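Long-range contacts in glycosyl hydrolase 25 (Streptococcus pneumoniae, PDB 4FF5), which is a surface-located glycosidase of the lysozyme-like family 25, probably cleaving cell-wall peptidoglycan, and takes part in invasion of host cells: residues P63-Y68 / A238-D243; A78-H83 / S106-L111; D225-Q230 / P251-E256. All coordinates share one frame; numbering follows the deposited sequence. Where two conformers were deposited one is given.

Contact 1 of 3, residues P63-Y68 / A238-D243; sequences PEEINY and AGFDHD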
ATOM      1  N   PRO A  63      -1.763  -6.265  15.692  1.00 23.30           N
ATOM      2  CA  PRO A  63      -0.382  -6.710  15.920  1.00 23.69           C
ATOM      3  C   PRO A  63      -0.259  -7.836  16.954  1.00 25.71           C
ATOM      4  O   PRO A  63       0.561  -8.739  16.769  1.00 25.69           O
ATOM      5  CB  PRO A  63       0.303  -5.436  16.414  1.00 23.78           C
ATOM      6  CG  PRO A  63      -0.405  -4.359  15.651  1.00 22.40           C
ATOM      7  CD  PRO A  63      -1.850  -4.790  15.674  1.00 22.67           C
ATOM      8  N   GLU A  64      -1.087  -7.799  18.002  1.00 27.71           N
ATOM      9  CA  GLU A  64      -1.047  -8.827  19.047  1.00 29.65           C
ATOM     10  C   GLU A  64      -1.524 -10.184  18.531  1.00 30.19           C
ATOM     11  O   GLU A  64      -1.296 -11.219  19.169  1.00 31.15           O
ATOM     12  CB  GLU A  64      -1.830  -8.397  20.304  1.00 31.39           C
ATOM     13  CG  GLU A  64      -3.348  -8.511  20.219  1.00 32.10           C
ATOM     14  CD  GLU A  64      -4.041  -7.175  20.028  1.00 34.64           C
ATOM     15  OE1 GLU A  64      -5.293  -7.165  20.015  1.00 35.62           O
ATOM     16  N   GLU A  65      -2.187 -10.183  17.374  1.00 28.86           N
ATOM     17  CA  GLU A  65      -2.623 -11.439  16.765  1.00 27.98           C
ATOM     18  C   GLU A  65      -1.657 -11.911  15.682  1.00 27.13           C
ATOM     19  O   GLU A  65      -1.821 -13.002  15.122  1.00 26.47           O
ATOM     20  CB  GLU A  65      -4.055 -11.334  16.257  1.00 29.26           C
ATOM     21  CG  GLU A  65      -5.103 -11.442  17.349  1.00 31.89           C
ATOM     22  CD  GLU A  65      -6.450 -10.896  16.933  1.00 33.31           C
ATOM     23  OE1 GLU A  65      -6.757 -10.895  15.727  1.00 34.77           O
ATOM     24  OE2 GLU A  65      -7.213 -10.451  17.816  1.00 35.19           O
ATOM     25  N   ILE A  66      -0.612 -11.120  15.439  1.00 25.77           N
ATOM     26  CA  ILE A  66       0.414 -11.469  14.444  1.00 24.76           C
ATOM     27  C   ILE A  66       1.706 -12.012  15.064  1.00 24.85           C
ATOM     28  O   ILE A  66       2.363 -11.323  15.853  1.00 24.33           O
ATOM     29  CB  ILE A  66       0.781 -10.274  13.532  1.00 23.98           C
ATOM     30  CG1 ILE A  66      -0.465  -9.763  12.794  1.00 23.44           C
ATOM     31  CG2 ILE A  66       1.877 -10.680  12.549  1.00 24.17           C
ATOM     32  CD1 ILE A  66      -0.287  -8.371  12.212  1.00 22.62           C
ATOM     33  N   ASN A  67       2.061 -13.242  14.676  1.00 25.26           N
ATOM     34  CA  ASN A  67       3.366 -13.792  14.970  1.00 25.98           C
ATOM     35  C   ASN A  67       4.348 -13.233  13.939  1.00 25.29           C
ATOM     36  O   ASN A  67       4.513 -13.801  12.860  1.00 25.56           O
ATOM     37  CB  ASN A  67       3.318 -15.339  14.972  1.00 27.05           C
ATOM     38  CG  ASN A  67       4.649 -15.968  15.322  1.00 28.16           C
ATOM     39  OD1 ASN A  67       5.667 -15.287  15.380  1.00 28.58           O
ATOM     40  ND2 ASN A  67       4.654 -17.291  15.521  1.00 29.07           N
ATOM     41  N   TYR A  68       4.994 -12.113  14.266  1.00 24.95           N
ATOM     42  CA  TYR A  68       5.828 -11.435  13.255  1.00 26.09           C
ATOM     43  C   TYR A  68       7.015 -12.284  12.807  1.00 27.77           C
ATOM     44  O   TYR A  68       7.368 -12.266  11.629  1.00 27.32           O
ATOM     45  CB  TYR A  68       6.291 -10.055  13.697  1.00 24.30           C
ATOM     46  CG  TYR A  68       5.194  -9.005  13.736  1.00 22.94           C
ATOM     47  CD1 TYR A  68       4.781  -8.335  12.567  1.00 22.37           C
ATOM     48  CD2 TYR A  68       4.572  -8.669  14.949  1.00 22.91           C
ATOM     49  CE1 TYR A  68       3.783  -7.357  12.613  1.00 20.88           C
ATOM     50  CE2 TYR A  68       3.580  -7.699  15.004  1.00 21.75           C
ATOM     51  CZ  TYR A  68       3.179  -7.050  13.832  1.00 20.79           C
ATOM     52  OH  TYR A  68       2.193  -6.092  13.922  1.00 19.15           O
ATOM     53  N   ALA A 238       0.737 -18.185   7.042  1.00 30.93           N
ATOM     54  CA  ALA A 238       1.203 -18.687   8.336  1.00 30.58           C
ATOM     55  C   ALA A 238       1.780 -17.561   9.200  1.00 29.11           C
ATOM     56  O   ALA A 238       2.640 -16.807   8.751  1.00 29.14           O
ATOM     57  CB  ALA A 238       2.228 -19.798   8.128  1.00 31.72           C
ATOM     58  N   GLY A 239       1.316 -17.470  10.446  1.00 29.58           N
ATOM     59  CA  GLY A 239       1.728 -16.398  11.350  1.00 28.66           C
ATOM     60  C   GLY A 239       0.582 -15.463  11.692  1.00 28.40           C
ATOM     61  O   GLY A 239       0.727 -14.588  12.551  1.00 27.47           O
ATOM     62  N   PHE A 240      -0.555 -15.653  11.016  1.00 28.24           N
ATOM     63  CA  PHE A 240      -1.771 -14.849  11.230  1.00 27.83           C
ATOM     64  C   PHE A 240      -2.995 -15.672  10.852  1.00 28.44           C
ATOM     65  O   PHE A 240      -3.040 -16.271   9.779  1.00 29.24           O
ATOM     66  CB  PHE A 240      -1.702 -13.522  10.424  1.00 26.78           C
ATOM     67  CG  PHE A 240      -2.864 -12.574  10.661  1.00 25.92           C
ATOM     68  CD1 PHE A 240      -3.164 -12.108  11.942  1.00 26.11           C
ATOM     69  CD2 PHE A 240      -3.618 -12.099   9.596  1.00 25.19           C
ATOM     70  CE1 PHE A 240      -4.231 -11.247  12.159  1.00 25.17           C
ATOM     71  CE2 PHE A 240      -4.672 -11.225   9.799  1.00 24.93           C
ATOM     72  CZ  PHE A 240      -4.981 -10.791  11.088  1.00 25.37           C
ATOM     73  N   ASP A 241      -3.987 -15.700  11.736  1.00 30.00           N
ATOM     74  CA  ASP A 241      -5.152 -16.572  11.572  1.00 32.18           C
ATOM     75  C   ASP A 241      -6.259 -16.024  10.663  1.00 31.52           C
ATOM     76  O   ASP A 241      -7.087 -16.790  10.163  1.00 32.04           O
ATOM     77  CB  ASP A 241      -5.758 -16.906  12.938  1.00 34.73           C
ATOM     78  CG  ASP A 241      -4.861 -17.794  13.796  1.00 36.86           C
ATOM     79  OD1 ASP A 241      -3.878 -18.386  13.298  1.00 38.86           O
ATOM     80  OD2 ASP A 241      -5.155 -17.904  14.998  1.00 38.03           O
ATOM     81  N   HIS A 242      -6.289 -14.709  10.456  1.00 29.16           N
ATOM     82  CA  HIS A 242      -7.414 -14.077   9.770  1.00 27.12           C
ATOM     83  C   HIS A 242      -7.074 -13.677   8.364  1.00 25.30           C
ATOM     84  O   HIS A 242      -5.929 -13.829   7.934  1.00 24.59           O
ATOM     85  CB  HIS A 242      -7.910 -12.881  10.573  1.00 27.98           C
ATOM     86  CG  HIS A 242      -7.991 -13.157  12.051  1.00 29.59           C
ATOM     87  ND1 HIS A 242      -8.843 -14.068  12.564  1.00 30.93           N
ATOM     88  CD2 HIS A 242      -7.255 -12.652  13.124  1.00 30.08           C
ATOM     89  CE1 HIS A 242      -8.676 -14.135  13.902  1.00 31.11           C
ATOM     90  NE2 HIS A 242      -7.705 -13.263  14.245  1.00 31.50           N
ATOM     91  N   ASP A 243      -8.080 -13.165   7.656  1.00 24.90           N
ATOM     92  CA  ASP A 243      -7.977 -12.761   6.245  1.00 24.21           C
ATOM     93  C   ASP A 243      -6.907 -11.705   5.995  1.00 22.90           C
ATOM     94  O   ASP A 243      -6.785 -10.743   6.766  1.00 22.03           O
ATOM     95  CB  ASP A 243      -9.329 -12.228   5.758  1.00 25.21           C
ATOM     96  CG  ASP A 243     -10.339 -13.321   5.525  1.00 26.37           C
ATOM     97  OD1 ASP A 243      -9.968 -14.497   5.551  1.00 27.93           O
ATOM     98  OD2 ASP A 243     -11.521 -13.001   5.309  1.00 28.73           O
TER
HETATM   99  O   HOH W   1      -3.699 -14.656  14.432  1.00 30.41           O
HETATM  100  O   HOH W   2      -0.599 -15.926  15.198  1.00 33.83           O

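Contact 2 of 3, residues A78-H83 / S106-L111; sequences AIVRVH and SHITEL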
ATOM      1  N   ALA A  78       5.859  -5.762   2.571  1.00 16.29           N
ATOM      2  CA  ALA A  78       4.601  -5.387   3.219  1.00 15.25           C
ATOM      3  C   ALA A  78       4.283  -3.928   2.926  1.00 14.43           C
ATOM      4  O   ALA A  78       5.187  -3.100   2.809  1.00 15.13           O
ATOM      5  CB  ALA A  78       4.685  -5.612   4.717  1.00 15.47           C
ATOM      6  N   ILE A  79       2.998  -3.621   2.801  1.00 13.23           N
ATOM      7  CA  ILE A  79       2.555  -2.259   2.598  1.00 12.37           C
ATOM      8  C   ILE A  79       1.566  -1.925   3.707  1.00 12.14           C
ATOM      9  O   ILE A  79       0.496  -2.530   3.797  1.00 11.95           O
ATOM     10  CB  ILE A  79       1.902  -2.070   1.214  1.00 11.78           C
ATOM     11  CG1 ILE A  79       2.832  -2.571   0.098  1.00 12.16           C
ATOM     12  CG2 ILE A  79       1.589  -0.603   0.982  1.00 11.65           C
ATOM     13  CD1 ILE A  79       2.301  -2.290  -1.302  1.00 11.69           C
ATOM     14  N   VAL A  80       1.921  -0.941   4.526  1.00 12.24           N
ATOM     15  CA  VAL A  80       1.223  -0.704   5.814  1.00 12.46           C
ATOM     16  C   VAL A  80       0.373   0.584   5.765  1.00 12.51           C
ATOM     17  O   VAL A  80       0.851   1.626   5.311  1.00 13.13           O
ATOM     18  CB  VAL A  80       2.260  -0.626   6.978  1.00 12.56           C
ATOM     19  CG1 VAL A  80       1.603  -0.202   8.300  1.00 12.44           C
ATOM     20  CG2 VAL A  80       2.941  -1.982   7.171  1.00 12.83           C
ATOM     21  N   ARG A  81      -0.866   0.527   6.240  1.00 12.60           N
ATOM     22  CA  ARG A  81      -1.722   1.711   6.237  1.00 12.94           C
ATOM     23  C   ARG A  81      -1.312   2.668   7.345  1.00 13.02           C
ATOM     24  O   ARG A  81      -1.178   2.249   8.491  1.00 13.18           O
ATOM     25  CB  ARG A  81      -3.182   1.351   6.446  1.00 12.98           C
ATOM     26  CG  ARG A  81      -4.093   2.527   6.134  1.00 13.35           C
ATOM     27  CD  ARG A  81      -5.555   2.182   6.352  1.00 13.92           C
ATOM     28  NE  ARG A  81      -5.919   2.121   7.775  1.00 14.80           N
ATOM     29  CZ  ARG A  81      -7.170   2.025   8.227  1.00 15.46           C
ATOM     30  NH1 ARG A  81      -8.184   2.010   7.373  1.00 15.67           N
ATOM     31  NH2 ARG A  81      -7.417   1.953   9.539  1.00 15.61           N
ATOM     32  N   VAL A  82      -1.113   3.935   6.995  1.00 13.34           N
ATOM     33  CA  VAL A  82      -0.756   4.977   7.984  1.00 14.14           C
ATOM     34  C   VAL A  82      -1.919   5.967   8.203  1.00 15.32           C
ATOM     35  O   VAL A  82      -2.169   6.449   9.322  1.00 14.81           O
ATOM     36  CB  VAL A  82       0.571   5.669   7.565  1.00 13.96           C
ATOM     37  CG1 VAL A  82       0.943   6.847   8.474  1.00 14.00           C
ATOM     38  CG2 VAL A  82       1.697   4.640   7.592  1.00 13.98           C
ATOM     39  N   HIS A  83      -2.655   6.258   7.130  1.00 16.62           N
ATOM     40  CA  HIS A  83      -3.743   7.212   7.219  1.00 18.95           C
ATOM     41  C   HIS A  83      -4.979   6.716   6.516  1.00 19.97           C
ATOM     42  O   HIS A  83      -4.899   6.143   5.426  1.00 18.70           O
ATOM     43  CB  HIS A  83      -3.275   8.531   6.607  1.00 20.65           C
ATOM     44  CG  HIS A  83      -4.129   9.722   6.960  1.00 22.82           C
ATOM     45  ND1 HIS A  83      -5.064  10.207   6.137  1.00 23.36           N
ATOM     46  CD2 HIS A  83      -4.157  10.526   8.097  1.00 24.52           C
ATOM     47  CE1 HIS A  83      -5.658  11.271   6.696  1.00 24.08           C
ATOM     48  NE2 HIS A  83      -5.111  11.461   7.901  1.00 26.47           N
ATOM     49  N   SER A 106       3.527  -0.360  15.056  1.00 20.09           N
ATOM     50  CA  SER A 106       3.777  -1.782  15.286  1.00 20.90           C
ATOM     51  C   SER A 106       4.080  -2.582  14.026  1.00 20.05           C
ATOM     52  O   SER A 106       5.072  -3.333  13.965  1.00 19.98           O
ATOM     53  CB  SER A 106       2.598  -2.408  16.002  1.00 22.18           C
ATOM     54  OG  SER A 106       2.569  -1.990  17.357  1.00 24.72           O
ATOM     55  N   HIS A 107       3.223  -2.455  13.015  1.00 18.95           N
ATOM     56  CA  HIS A 107       3.438  -3.194  11.783  1.00 18.01           C
ATOM     57  C   HIS A 107       4.748  -2.810  11.141  1.00 18.66           C
ATOM     58  O   HIS A 107       5.495  -3.687  10.710  1.00 19.81           O
ATOM     59  CB  HIS A 107       2.299  -2.980  10.792  1.00 16.91           C
ATOM     60  CG  HIS A 107       0.988  -3.601  11.204  1.00 16.56           C
ATOM     61  ND1 HIS A 107       0.907  -4.744  11.939  1.00 16.63           N
ATOM     62  CD2 HIS A 107      -0.325  -3.211  10.931  1.00 16.38           C
ATOM     63  CE1 HIS A 107      -0.393  -5.053  12.124  1.00 16.69           C
ATOM     64  NE2 HIS A 107      -1.143  -4.111  11.504  1.00 16.35           N
ATOM     65  N   ILE A 108       5.048  -1.512  11.073  1.00 18.14           N
ATOM     66  CA  ILE A 108       6.277  -1.070  10.424  1.00 18.38           C
ATOM     67  C   ILE A 108       7.516  -1.520  11.203  1.00 19.80           C
ATOM     68  O   ILE A 108       8.401  -2.157  10.636  1.00 20.04           O
ATOM     69  CB  ILE A 108       6.317   0.455  10.195  1.00 18.31           C
ATOM     70  CG1 ILE A 108       5.201   0.875   9.224  1.00 17.45           C
ATOM     71  CG2 ILE A 108       7.663   0.875   9.634  1.00 18.78           C
ATOM     72  CD1 ILE A 108       4.992   2.380   9.105  1.00 17.30           C
ATOM     73  N   THR A 109       7.580  -1.172  12.481  1.00 20.35           N
ATOM     74  CA  THR A 109       8.771  -1.528  13.289  1.00 22.01           C
ATOM     75  C   THR A 109       9.009  -3.032  13.398  1.00 21.77           C
ATOM     76  O   THR A 109      10.163  -3.478  13.284  1.00 22.54           O
ATOM     77  CB  THR A 109       8.745  -0.917  14.705  1.00 22.55           C
ATOM     78  OG1 THR A 109       7.598  -1.389  15.399  1.00 24.17           O
ATOM     79  CG2 THR A 109       8.669   0.566  14.633  1.00 22.14           C
ATOM     80  N   GLU A 110       7.953  -3.812  13.638  1.00 21.04           N
ATOM     81  CA  GLU A 110       8.126  -5.258  13.802  1.00 22.11           C
ATOM     82  C   GLU A 110       8.621  -5.954  12.523  1.00 21.80           C
ATOM     83  O   GLU A 110       9.382  -6.928  12.562  1.00 22.10           O
ATOM     84  CB  GLU A 110       6.855  -5.921  14.338  1.00 22.67           C
ATOM     85  CG  GLU A 110       6.442  -5.465  15.746  1.00 23.61           C
ATOM     86  CD  GLU A 110       7.152  -6.171  16.899  1.00 26.40           C
ATOM     87  OE1 GLU A 110       8.209  -6.804  16.723  1.00 26.77           O
ATOM     88  OE2 GLU A 110       6.624  -6.081  18.023  1.00 27.86           O
ATOM     89  N   LEU A 111       8.205  -5.432  11.379  1.00 21.19           N
ATOM     90  CA  LEU A 111       8.598  -6.009  10.116  1.00 21.09           C
ATOM     91  C   LEU A 111       9.981  -5.533   9.714  1.00 21.56           C
ATOM     92  O   LEU A 111      10.804  -6.323   9.211  1.00 22.22           O
ATOM     93  CB  LEU A 111       7.542  -5.643   9.051  1.00 21.15           C
ATOM     94  CG  LEU A 111       6.489  -6.643   8.539  1.00 21.97           C
ATOM     95  CD1 LEU A 111       6.294  -7.958   9.290  1.00 22.16           C
ATOM     96  CD2 LEU A 111       5.152  -5.963   8.239  1.00 20.80           C
TER

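Contact 3 of 3, residues D225-Q230 / P251-E256; sequences DYDIHQ and PLKNKE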
ATOM      1  N   ASP A 225       0.183  -0.333 -17.890  1.00 20.03           N
ATOM      2  CA  ASP A 225       1.315  -1.119 -17.333  0.61 21.40           C
ATOM      3  C   ASP A 225       1.531  -1.024 -15.809  1.00 21.48           C
ATOM      4  O   ASP A 225       2.455  -0.349 -15.308  1.00 24.32           O
ATOM      5  CB  ASP A 225       2.625  -0.792 -18.053  0.61 23.27           C
ATOM      6  CG  ASP A 225       3.219   0.521 -17.607  0.61 24.34           C
ATOM      7  OD1 ASP A 225       2.480   1.525 -17.570  0.61 25.35           O
ATOM      8  OD2 ASP A 225       4.431   0.547 -17.285  0.61 26.01           O
ATOM      9  N   TYR A 226       0.733  -1.751 -15.058  1.00 19.28           N
ATOM     10  CA  TYR A 226       0.829  -1.722 -13.597  1.00 16.99           C
ATOM     11  C   TYR A 226       1.986  -2.619 -13.075  1.00 16.75           C
ATOM     12  O   TYR A 226       2.384  -3.594 -13.727  1.00 15.91           O
ATOM     13  CB  TYR A 226      -0.529  -2.129 -13.022  1.00 16.23           C
ATOM     14  CG  TYR A 226      -0.949  -3.517 -13.466  1.00 16.72           C
ATOM     15  CD1 TYR A 226      -0.620  -4.642 -12.706  1.00 16.90           C
ATOM     16  CD2 TYR A 226      -1.659  -3.704 -14.661  1.00 17.04           C
ATOM     17  CE1 TYR A 226      -0.972  -5.914 -13.127  1.00 17.25           C
ATOM     18  CE2 TYR A 226      -1.998  -4.975 -15.102  1.00 17.11           C
ATOM     19  CZ  TYR A 226      -1.660  -6.075 -14.328  1.00 17.40           C
ATOM     20  OH  TYR A 226      -2.032  -7.331 -14.735  1.00 18.99           O
ATOM     21  N   ASP A 227       2.497  -2.290 -11.887  1.00 15.99           N
ATOM     22  CA  ASP A 227       3.617  -3.014 -11.295  1.00 16.02           C
ATOM     23  C   ASP A 227       3.177  -4.113 -10.340  1.00 15.51           C
ATOM     24  O   ASP A 227       3.886  -5.100 -10.125  1.00 15.12           O
ATOM     25  CB  ASP A 227       4.495  -2.039 -10.507  1.00 16.72           C
ATOM     26  CG  ASP A 227       5.350  -1.171 -11.390  1.00 17.85           C
ATOM     27  OD1 ASP A 227       5.587  -1.532 -12.557  1.00 18.01           O
ATOM     28  OD2 ASP A 227       5.815  -0.120 -10.902  1.00 19.04           O
ATOM     29  N   ILE A 228       2.011  -3.939  -9.732  1.00 14.61           N
ATOM     30  CA  ILE A 228       1.635  -4.823  -8.624  1.00 13.79           C
ATOM     31  C   ILE A 228       0.102  -4.977  -8.598  1.00 13.01           C
ATOM     32  O   ILE A 228      -0.636  -4.046  -8.917  1.00 11.94           O
ATOM     33  CB  ILE A 228       2.268  -4.322  -7.285  1.00 13.96           C
ATOM     34  CG1 ILE A 228       1.903  -5.233  -6.095  1.00 14.59           C
ATOM     35  CG2 ILE A 228       1.993  -2.835  -7.052  1.00 13.79           C
ATOM     36  CD1 ILE A 228       2.822  -5.086  -4.889  1.00 16.02           C
ATOM     37  N   HIS A 229      -0.332  -6.184  -8.253  1.00 12.79           N
ATOM     38  CA  HIS A 229      -1.714  -6.629  -8.357  1.00 12.68           C
ATOM     39  C   HIS A 229      -2.196  -7.146  -7.026  1.00 12.56           C
ATOM     40  O   HIS A 229      -1.649  -8.108  -6.462  1.00 12.97           O
ATOM     41  CB  HIS A 229      -1.798  -7.689  -9.460  1.00 13.27           C
ATOM     42  CG  HIS A 229      -3.078  -8.496  -9.480  1.00 13.44           C
ATOM     43  ND1 HIS A 229      -3.110  -9.768  -9.931  1.00 13.69           N
ATOM     44  CD2 HIS A 229      -4.395  -8.171  -9.113  1.00 13.33           C
ATOM     45  CE1 HIS A 229      -4.363 -10.244  -9.838  1.00 14.15           C
ATOM     46  NE2 HIS A 229      -5.153  -9.267  -9.348  1.00 13.42           N
ATOM     47  N   GLN A 230      -3.227  -6.506  -6.496  1.00 12.51           N
ATOM     48  CA  GLN A 230      -3.857  -6.992  -5.291  1.00 12.66           C
ATOM     49  C   GLN A 230      -4.882  -8.060  -5.671  1.00 13.66           C
ATOM     50  O   GLN A 230      -5.943  -7.732  -6.215  1.00 13.76           O
ATOM     51  CB  GLN A 230      -4.552  -5.857  -4.568  1.00 12.20           C
ATOM     52  CG  GLN A 230      -4.904  -6.226  -3.129  1.00 12.07           C
ATOM     53  CD  GLN A 230      -5.672  -5.119  -2.459  1.00 12.04           C
ATOM     54  OE1 GLN A 230      -6.814  -4.805  -2.865  1.00 11.81           O
ATOM     55  NE2 GLN A 230      -5.087  -4.539  -1.397  1.00 11.66           N
ATOM     56  N   PRO A 251       3.115 -10.419 -13.488  1.00 21.89           N
ATOM     57  CA  PRO A 251       3.935 -11.258 -14.369  1.00 22.86           C
ATOM     58  C   PRO A 251       4.294 -10.584 -15.695  1.00 22.14           C
ATOM     59  O   PRO A 251       5.100 -11.126 -16.454  1.00 23.28           O
ATOM     60  CB  PRO A 251       3.041 -12.485 -14.617  1.00 23.88           C
ATOM     61  CG  PRO A 251       2.192 -12.555 -13.390  1.00 24.14           C
ATOM     62  CD  PRO A 251       1.861 -11.106 -13.127  1.00 23.47           C
ATOM     63  N   LEU A 252       3.737  -9.405 -15.954  1.00 21.06           N
ATOM     64  CA  LEU A 252       4.085  -8.657 -17.164  1.00 21.30           C
ATOM     65  C   LEU A 252       5.359  -7.833 -17.005  1.00 21.76           C
ATOM     66  O   LEU A 252       5.823  -7.210 -17.962  1.00 21.67           O
ATOM     67  CB  LEU A 252       2.927  -7.756 -17.590  1.00 20.37           C
ATOM     68  CG  LEU A 252       1.672  -8.528 -18.000  1.00 20.18           C
ATOM     69  CD1 LEU A 252       0.435  -7.659 -17.844  1.00 19.99           C
ATOM     70  CD2 LEU A 252       1.800  -9.052 -19.433  1.00 19.96           C
ATOM     71  N   LYS A 253       5.909  -7.818 -15.795  1.00 22.02           N
ATOM     72  CA  LYS A 253       7.120  -7.048 -15.498  1.00 23.00           C
ATOM     73  C   LYS A 253       8.251  -8.026 -15.198  1.00 23.45           C
ATOM     74  O   LYS A 253       7.991  -9.200 -14.941  1.00 23.90           O
ATOM     75  CB  LYS A 253       6.877  -6.120 -14.285  1.00 24.00           C
ATOM     76  CG  LYS A 253       5.856  -5.005 -14.523  1.00 24.51           C
ATOM     77  CD  LYS A 253       6.459  -3.910 -15.388  1.00 26.77           C
ATOM     78  CE  LYS A 253       5.444  -2.845 -15.732  1.00 27.28           C
ATOM     79  NZ  LYS A 253       6.151  -1.671 -16.310  1.00 28.61           N
ATOM     80  N   ASN A 254       9.500  -7.566 -15.236  1.00 23.84           N
ATOM     81  CA  ASN A 254      10.596  -8.366 -14.679  1.00 24.37           C
ATOM     82  C   ASN A 254      10.455  -8.365 -13.156  1.00 23.74           C
ATOM     83  O   ASN A 254      10.506  -7.307 -12.529  1.00 23.36           O
ATOM     84  CB  ASN A 254      11.960  -7.808 -15.067  1.00 25.86           C
ATOM     85  CG  ASN A 254      13.104  -8.541 -14.380  1.00 28.00           C
ATOM     86  OD1 ASN A 254      13.438  -8.274 -13.227  1.00 28.78           O
ATOM     87  ND2 ASN A 254      13.719  -9.475 -15.097  1.00 30.12           N
ATOM     88  N   LYS A 255      10.302  -9.540 -12.563  1.00 23.95           N
ATOM     89  CA  LYS A 255       9.937  -9.616 -11.155  1.00 23.90           C
ATOM     90  C   LYS A 255      10.983  -9.015 -10.204  1.00 24.90           C
ATOM     91  O   LYS A 255      10.650  -8.177  -9.337  1.00 23.77           O
ATOM     92  CB  LYS A 255       9.586 -11.045 -10.745  1.00 24.42           C
ATOM     93  CG  LYS A 255       9.013 -11.102  -9.343  1.00 23.59           C
ATOM     94  CD  LYS A 255       8.412 -12.453  -9.041  1.00 24.40           C
ATOM     95  CE  LYS A 255       7.599 -12.361  -7.764  1.00 23.98           C
ATOM     96  NZ  LYS A 255       7.218 -13.700  -7.267  1.00 25.01           N
ATOM     97  N   GLU A 256      12.232  -9.437 -10.360  1.00 25.69           N
ATOM     98  CA  GLU A 256      13.310  -8.925  -9.528  1.00 26.39           C
ATOM     99  C   GLU A 256      13.502  -7.403  -9.650  1.00 25.92           C
ATOM    100  O   GLU A 256      13.642  -6.723  -8.634  1.00 26.26           O
ATOM    101  CB  GLU A 256      14.615  -9.657  -9.836  1.00 28.37           C
ATOM    102  CG  GLU A 256      15.669  -9.476  -8.756  1.00 30.52           C
ATOM    103  CD  GLU A 256      16.989 -10.101  -9.143  1.00 33.35           C
ATOM    104  OE1 GLU A 256      18.041  -9.505  -8.839  1.00 35.69           O
ATOM    105  OE2 GLU A 256      16.965 -11.186  -9.757  1.00 35.26           O
TER
HETATM  106  O   HOH W   3       8.017  -0.751 -13.874  1.00 31.88           O

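Contact 1 of 3, residues P63-Y68 / A238-D243
Backbone polar contacts hold the centre of this loop-to-loop junction. The N-H of Asn-67 donates to Gly-239 O at 2.8 Å, lying in the plane of the carbonyl with an N-H...O angle of 153°. With no CB, Gly-239 can take phi +114° and lie close against Asn-67 O. Two waters extend the link from Glu-65 O: one donates to that oxygen at 2.6 Å and accepts from Asp-241 N, the other donates to it as well and makes a weak bond to Gly-239 O.

The apolar part is small and buried. Phe-240, its CG anti to the backbone N, presents CD1 to Ile-66 CG1 at 3.7 Å, the two side chains crossing obliquely. Glu-65 O sits at the ring's edge, in its plane, while His-242 N lies over one face. Leu-71 packs against both Ile-66 and Phe-240.

Farther along, Glu-65 extends beyond CG and brings OE1 to 2.9 Å from NE2 of His-242, at the edge of the imidazole; carboxylate and ring planes stand 69° apart.

Asn-67 is the N-cap of helix 68-73, its OD1 receiving Ala-70 N. The junction thus joins the loop from strand 54-57 into that helix to the loop before strand 244-249, bringing together the first and last strand regions of a family 25 TIM barrel.

Contact 2 of 3, residues A78-H83 / S106-L111
Val-80 is the hub of this buried contact, its two methyls straddling the CB of His-107 on the helix. CG1, anti to the backbone N (chi1 173°), and CG2 each come within 3.8 Å of that CB, and CG1 also lies 3.9 Å from Ile-108 CG1. The strand side chain therefore meets the base of the histidine, with CG1 near the plane of the ring at its edge. Toward the start of the strand, Ala-78 CB touches Leu-111 CD2 at 3.6 Å. In the other direction Ile-108 reaches along the strand, its CD1 ending 4.3 Å from Val-82 CG2. The match is antiparallel: later strand residues meet earlier helix residues, the axes running at 148° and approaching to 8.8 Å.

Around this apolar layer, the polar end of His-107 is gripped on both nitrogens. ND1 is hydrogen-bonded to the hydroxyl of Tyr-68, and NE2 to Ser-58 O, with a weaker bond to Gln-61 O. These bonds fix the rotation of the buried imidazole and are consistent with a proton on NE2 and ND1 accepting from the tyrosine. Farther out, Val-118 packs on both Val-80 and Leu-111, while Phe-139 and Ala-142 of helix 129-143 border Val-82.

Backbone pairing sets strand 77-84 between strands 54-57 and 118-123, so helix 104-112 packs over strand 77-84 in the parallel part of the sheet. This is the beta-alpha layering of a TIM barrel, with one outer helix laid antiparallel against its strand.

Contact 3 of 3, residues D225-Q230 / P251-E256
Lys-253 buries more surface than any other residue of the contact, lying along the 225-230 backbone before ending among carboxylates. Its CG is anti to the carbonyl carbon, a bend at chi2 (-75°) turns the chain, and the remainder runs straight to the ammonium. On the way CE passes 3.7 Å from Tyr-226 O and 3.4 Å from Asp-227 OD1, so the methylene part of the lysine packs beside polar atoms. NZ then forms a salt bridge with Asp-225 OD2 at 3.0 Å, using the anti lone pair of that oxygen. A second, long salt bridge connects NZ to Asp-227 OD1 at 3.8 Å, and a water completes the triangle by donating to OD1 and accepting from NZ. Together the three charged residues make a salt-bridge network linking the two loops.

The segments are the lead-in to strand 228-232 and the turn from strand 244-249 into helix 255-263, and the two strands pair antiparallel. In the TIM barrel of this family the contact thus ties the run-up to the seventh strand to the connection from the eighth strand into the C-terminal helix, whose N-cap is Asn-254.

Tyr-226 is buried, its CG in the crowded position between the backbone N and the carbonyl carbon (chi1 60°). The phenol reaches Leu-252 with its tip: OH lies 4.0 Å from CD1 and CZ 4.4 Å, the side chains crossing obliquely. Pro-220, Ile-206 and Ser-250 also touch this tyrosine.

Asp-227 offers its other oxygen elsewhere, OD2 accepting from Ser-203 OG and bridging to Lys-261 of helix 255-263; the cluster of positive groups probably keeps this buried carboxylate ionised.

How the contacts relate
From the N terminus, the chain leaves strand 54-57 through 63-68, which is met by 238-243 some 170 residues later, closing contact 1. Nested inside that long loop, contact 2 closes a short one, laying helix 104-112 on strand 77-84. Contacts 1 and 2 touch directly around His-107, where Pro-63 and Ile-66 pack on it. Contact 3 opens at 225-230, before contact 1 has closed, and ends at 251-256, so these two cross. It lies across the chain's centre from contact 2, tying the approach to strand 228-232 to the turn that leads into helix 255-263.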